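Side-chain contact in enoyl-CoA hydratase (Bacillus halodurans, PDB 3LKE), which is a crotonase-family protein that probably hydrates enoyl-CoA thioesters or carries out a related reaction on acyl-CoA substrates: residues 85-90 with 145-150. Residues are numbered along the deposited sequence; the frame is centred on the assembly and turned at random.
Sequences EVLHVL and PDLGAS
Leu-147 reaches Leu-87 and Leu-90, one helical turn apart on helix 81-98, with the same methyl: its CD2 lies 3.7 Å from Leu-90 CB and 4.1 Å from Leu-87 CD2. The CA-CB bond of Leu-147 does not itself aim at the helix; with CG turned anti to the carbonyl carbon (chi1 -52°), both methyls come to face it. The other branch also takes part, CD1 of Leu-147 standing 4.1 Å from CD1 of Leu-90, so Leu-90 is met at both the root and the end of its side chain, the two side chains meeting at a slant. Leu-87 contributes a single methyl, and its side chain runs roughly perpendicular to that of Leu-147. This same CD2 of Leu-87 is 3.8 Å from Asp-146 OD2, a van der Waals approach of a methyl to a carboxylate oxygen.

No hydrogen bond crosses the interface, and the two segments bury just 154 Å² between them; all four touching residues are nevertheless buried, because other parts of the fold close around them. Leu-28 packs against both Leu-90 and Leu-147, Met-119 adds to the surroundings of Leu-147, and helix 223-241 touches Leu-87 with Thr-235 and Asp-146 with Leu-238.

Behind the side chains, a type I' turn from Asp-146 to Ala-149 presents Leu-147; both central residues have positive phi, 52° at Leu-147 and 89° at Gly-148. Ala-149 N donates to Asp-146 O at 3.0 Å across this turn, while Gly-148 N bonds to Glu-234. Gly-148 is also the N-cap of helix 149-157. The arrangement is thus apolar packing of a helix flank against a tight turn leading into another helix, within the crotonase fold.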
loop_
_atom_site.group_PDB
_atom_site.type_symbol
_atom_site.label_atom_id
_atom_site.label_comp_id
_atom_site.label_asym_id
_atom_site.label_seq_id
_atom_site.Cartn_x
_atom_site.Cartn_y
_atom_site.Cartn_z
ATOM N N GLU A 85 -1.852 7.577 31.392
ATOM C CA GLU A 85 -3.289 7.788 31.536
ATOM C C GLU A 85 -3.889 8.467 30.301
ATOM O O GLU A 85 -4.900 8.004 29.768
ATOM C CB GLU A 85 -3.586 8.611 32.797
ATOM C CG GLU A 85 -5.027 9.072 32.920
ATOM C CD GLU A 85 -5.280 9.843 34.212
ATOM O OE1 GLU A 85 -4.548 9.604 35.203
ATOM O OE2 GLU A 85 -6.207 10.682 34.230
ATOM N N VAL A 86 -3.266 9.551 29.844
ATOM C CA VAL A 86 -3.822 10.307 28.724
ATOM C C VAL A 86 -3.642 9.549 27.404
ATOM O O VAL A 86 -4.535 9.542 26.559
ATOM C CB VAL A 86 -3.239 11.739 28.624
ATOM C CG1 VAL A 86 -1.757 11.707 28.382
ATOM C CG2 VAL A 86 -3.943 12.529 27.521
ATOM N N LEU A 87 -2.497 8.895 27.249
ATOM C CA LEU A 87 -2.257 8.066 26.076
ATOM C C LEU A 87 -3.300 6.967 26.012
ATOM O O LEU A 87 -3.803 6.639 24.942
ATOM C CB LEU A 87 -0.846 7.475 26.108
ATOM C CG LEU A 87 0.226 8.507 25.767
ATOM C CD1 LEU A 87 1.636 7.952 25.977
ATOM C CD2 LEU A 87 0.038 9.013 24.325
ATOM N N HIS A 88 -3.643 6.420 27.173
ATOM C CA HIS A 88 -4.586 5.320 27.242
ATOM C C HIS A 88 -5.951 5.741 26.699
ATOM O O HIS A 88 -6.534 5.058 25.857
ATOM C CB HIS A 88 -4.691 4.805 28.688
ATOM C CG HIS A 88 -5.694 3.707 28.875
ATOM N ND1 HIS A 88 -5.481 2.420 28.429
ATOM C CD2 HIS A 88 -6.907 3.701 29.476
ATOM C CE1 HIS A 88 -6.527 1.671 28.735
ATOM N NE2 HIS A 88 -7.404 2.422 29.374
ATOM N N VAL A 89 -6.454 6.872 27.186
ATOM C CA VAL A 89 -7.754 7.370 26.763
ATOM C C VAL A 89 -7.731 7.775 25.291
ATOM O O VAL A 89 -8.617 7.412 24.527
ATOM C CB VAL A 89 -8.213 8.561 27.635
ATOM C CG1 VAL A 89 -9.557 9.083 27.157
ATOM C CG2 VAL A 89 -8.304 8.134 29.100
ATOM N N LEU A 90 -6.703 8.511 24.888
ATOM C CA LEU A 90 -6.635 8.976 23.503
ATOM C C LEU A 90 -6.382 7.834 22.519
ATOM O O LEU A 90 -6.927 7.840 21.425
ATOM C CB LEU A 90 -5.599 10.086 23.342
ATOM C CG LEU A 90 -5.879 11.382 24.117
ATOM C CD1 LEU A 90 -4.749 12.380 23.924
ATOM C CD2 LEU A 90 -7.223 11.995 23.718
ATOM N N PRO A 145 6.106 9.616 16.832
ATOM C CA PRO A 145 4.692 9.851 16.518
ATOM C C PRO A 145 3.809 8.997 17.405
ATOM O O PRO A 145 4.149 7.848 17.695
ATOM C CB PRO A 145 4.562 9.374 15.069
ATOM C CG PRO A 145 5.975 9.202 14.570
ATOM C CD PRO A 145 6.810 8.899 15.758
ATOM N N ASP A 146 2.685 9.560 17.831
ATOM C CA ASP A 146 1.752 8.835 18.668
ATOM C C ASP A 146 0.315 9.002 18.172
ATOM O O ASP A 146 0.087 9.524 17.070
ATOM C CB ASP A 146 1.881 9.308 20.116
ATOM C CG ASP A 146 1.420 10.743 20.293
ATOM O OD1 ASP A 146 1.194 11.431 19.269
ATOM O OD2 ASP A 146 1.280 11.183 21.451
ATOM N N LEU A 147 -0.636 8.538 18.984
ATOM C CA LEU A 147 -2.064 8.538 18.641
ATOM C C LEU A 147 -2.349 7.901 17.282
ATOM O O LEU A 147 -3.253 8.321 16.553
ATOM C CB LEU A 147 -2.633 9.950 18.717
ATOM C CG LEU A 147 -2.321 10.616 20.062
ATOM C CD1 LEU A 147 -3.111 11.916 20.203
ATOM C CD2 LEU A 147 -2.625 9.687 21.230
ATOM N N GLY A 148 -1.571 6.871 16.959
ATOM C CA GLY A 148 -1.749 6.133 15.714
ATOM C C GLY A 148 -0.990 6.661 14.509
ATOM O O GLY A 148 -0.998 6.033 13.444
ATOM N N ALA A 149 -0.333 7.807 14.649
ATOM C CA ALA A 149 0.305 8.449 13.507
ATOM C C ALA A 149 1.351 7.530 12.838
ATOM O O ALA A 149 1.512 7.544 11.603
ATOM C CB ALA A 149 0.939 9.766 13.926
ATOM N N SER A 150 2.048 6.734 13.649
ATOM C CA SER A 150 3.044 5.811 13.098
ATOM C C SER A 150 2.414 4.658 12.319
ATOM O O SER A 150 3.090 4.026 11.505
ATOM C CB SER A 150 3.992 5.276 14.185
ATOM O OG SER A 150 3.374 4.263 14.966
#